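Local coordinates for gene 2 protein (Enterobacteria phage Sf6, PDB 5C12), which is the large terminase subunit, here its nuclease domain, which binds magnesium ions and probably cuts viral DNA during ATP-driven genome packaging, at residues A[32-37]-A[199-204]. The protein carries 1 engineered substitution. Residues are numbered along the deposited sequence; the frame is centred on the assembly and turned at random.
Sequences ATDAHK and LSFDKE
A single parallel beta bridge between T33 and F201 joins an N-terminal turn to strand 200-201, an edge strand of the central mixed sheet of this RNase H-like nuclease domain, away from the metal site. The bridge rests on two backbone bonds, F201 N to A32 O (2.9 Å) and D34 N to F201 O (2.8 Å). A32 O also accepts a hydrogen bond from A35 N, which closes the type II turn 32-35, the two donors arriving from opposite faces. A32 suits its buried place because a lone methyl fits against the F201 ring, CB to CD2 3.8 Å, while helices 168-189 and 208-218 also pack on that phenylalanine.

Beyond the bridge, D34 and D202 each precede a helix. D34, at phi 57°, takes the turn's left-handed third position, which aspartate tolerates better than most residues, and its OD1 receives K203 N at 3.1 Å from above the carboxylate plane. D202, a common N-cap residue, caps A205 N through OD1. The two like charges, D34 OD1 to D202 OD1 4.3 Å, probably repel; a water that donates to both and accepts from K37 NZ and E204 N probably eases this. K203 lends its methylenes to T33 CG2, while its ammonium group forms a salt bridge with E208.

H36 is buried, both nitrogens satisfied. With chi1 at 70°, CG lies between the backbone N and carbonyl carbon, swinging the ring toward the strand. A second water links NE2 to D202 OD2, and S200 OG meets ND1 at the ring edge, in plane, 2.7 Å away.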
loop_
_atom_site.group_PDB
_atom_site.type_symbol
_atom_site.label_atom_id
_atom_site.label_comp_id
_atom_site.label_asym_id
_atom_site.label_seq_id
_atom_site.Cartn_x
_atom_site.Cartn_y
_atom_site.Cartn_z
ATOM N N ALA A 32 -15.466 2.655 -1.078
ATOM C CA ALA A 32 -14.714 1.801 -0.182
ATOM C C ALA A 32 -14.658 2.315 1.241
ATOM O O ALA A 32 -14.302 1.568 2.153
ATOM C CB ALA A 32 -13.307 1.615 -0.704
ATOM N N THR A 33 -14.968 3.585 1.436
ATOM C CA THR A 33 -15.017 4.151 2.781
ATOM C C THR A 33 -16.155 3.485 3.544
ATOM O O THR A 33 -17.304 3.522 3.104
ATOM C CB THR A 33 -15.199 5.672 2.721
ATOM O OG1 THR A 33 -14.092 6.244 1.998
ATOM C CG2 THR A 33 -15.241 6.263 4.120
ATOM N N ASP A 34 -15.798 2.811 4.638
ATOM C CA ASP A 34 -16.758 2.078 5.459
ATOM C C ASP A 34 -17.538 1.027 4.660
ATOM O O ASP A 34 -18.671 0.679 5.008
ATOM C CB ASP A 34 -17.713 3.055 6.177
ATOM C CG ASP A 34 -17.056 3.792 7.325
ATOM O OD1 ASP A 34 -16.025 3.316 7.870
ATOM O OD2 ASP A 34 -17.596 4.860 7.709
ATOM N N ALA A 35 -16.929 0.479 3.609
ATOM C CA ALA A 35 -17.597 -0.555 2.831
ATOM C C ALA A 35 -17.965 -1.758 3.693
ATOM O O ALA A 35 -18.988 -2.393 3.460
ATOM C CB ALA A 35 -16.743 -1.011 1.646
ATOM N N HIS A 36 -17.103 -2.112 4.643
ATOM C CA HIS A 36 -17.402 -3.251 5.505
ATOM C C HIS A 36 -18.665 -3.014 6.344
ATOM O O HIS A 36 -19.426 -3.947 6.599
ATOM C CB HIS A 36 -16.203 -3.644 6.384
ATOM C CG HIS A 36 -15.871 -2.667 7.471
ATOM N ND1 HIS A 36 -15.330 -1.423 7.226
ATOM C CD2 HIS A 36 -15.960 -2.777 8.820
ATOM C CE1 HIS A 36 -15.133 -0.796 8.372
ATOM N NE2 HIS A 36 -15.511 -1.595 9.353
ATOM N N LYS A 37 -18.913 -1.762 6.719
ATOM C CA LYS A 37 -20.138 -1.423 7.426
ATOM C C LYS A 37 -21.326 -1.418 6.490
ATOM O O LYS A 37 -22.401 -1.897 6.852
ATOM C CB LYS A 37 -19.984 -0.068 8.115
ATOM C CG LYS A 37 -18.918 -0.069 9.183
ATOM C CD LYS A 37 -18.813 1.261 9.890
ATOM C CE LYS A 37 -17.919 1.152 11.114
ATOM N NZ LYS A 37 -17.842 2.437 11.859
ATOM N N LEU A 199 -11.494 -4.057 -0.266
ATOM C CA LEU A 199 -10.733 -3.248 0.673
ATOM C C LEU A 199 -11.667 -2.170 1.190
ATOM O O LEU A 199 -12.320 -1.485 0.404
ATOM C CB LEU A 199 -9.514 -2.615 0.017
ATOM C CG LEU A 199 -8.527 -2.097 1.066
ATOM C CD1 LEU A 199 -7.863 -3.238 1.823
ATOM C CD2 LEU A 199 -7.490 -1.194 0.395
ATOM N N SER A 200 -11.799 -2.100 2.504
ATOM C CA SER A 200 -12.589 -1.093 3.189
ATOM C C SER A 200 -11.699 -0.145 3.960
ATOM O O SER A 200 -10.728 -0.562 4.597
ATOM C CB SER A 200 -13.573 -1.762 4.141
ATOM O OG SER A 200 -14.404 -0.794 4.777
ATOM N N PHE A 201 -12.022 1.146 3.938
ATOM C CA PHE A 201 -11.370 2.088 4.828
ATOM C C PHE A 201 -12.210 2.342 6.081
ATOM O O PHE A 201 -13.318 2.824 6.003
ATOM C CB PHE A 201 -11.075 3.410 4.113
ATOM C CG PHE A 201 -10.203 3.245 2.908
ATOM C CD1 PHE A 201 -8.841 3.078 3.057
ATOM C CD2 PHE A 201 -10.754 3.249 1.635
ATOM C CE1 PHE A 201 -8.036 2.890 1.942
ATOM C CE2 PHE A 201 -9.963 3.057 0.531
ATOM C CZ PHE A 201 -8.598 2.896 0.682
ATOM N N ASP A 202 -11.695 1.992 7.240
ATOM C CA ASP A 202 -12.403 2.272 8.487
ATOM C C ASP A 202 -12.238 3.753 8.819
ATOM O O ASP A 202 -11.243 4.162 9.418
ATOM C CB ASP A 202 -11.868 1.374 9.588
ATOM C CG ASP A 202 -12.675 1.464 10.867
ATOM O OD1 ASP A 202 -13.294 2.512 11.131
ATOM O OD2 ASP A 202 -12.662 0.479 11.625
ATOM N N LYS A 203 -13.210 4.560 8.409
ATOM C CA LYS A 203 -13.076 5.996 8.488
ATOM C C LYS A 203 -12.926 6.481 9.932
ATOM O O LYS A 203 -12.116 7.364 10.204
ATOM C CB LYS A 203 -14.269 6.696 7.815
ATOM C CG LYS A 203 -14.177 8.231 7.849
ATOM C CD LYS A 203 -15.279 8.891 7.041
ATOM C CE LYS A 203 -15.091 10.403 7.010
ATOM N NZ LYS A 203 -16.127 11.084 6.190
ATOM N N GLU A 204 -13.679 5.895 10.859
ATOM C CA GLU A 204 -13.586 6.310 12.253
ATOM C C GLU A 204 -12.204 6.015 12.826
ATOM O O GLU A 204 -11.656 6.824 13.560
ATOM C CB GLU A 204 -14.643 5.614 13.102
ATOM C CG GLU A 204 -14.705 6.144 14.526
ATOM C CD GLU A 204 -15.807 5.499 15.345
ATOM O OE1 GLU A 204 -16.928 5.349 14.815
ATOM O OE2 GLU A 204 -15.546 5.136 16.515
HETATM O O HOH W 1 -15.636 3.631 10.370
HETATM O O HOH W 2 -15.205 -0.666 12.090
HETATM O O HOH W 3 -16.565 2.306 14.276
#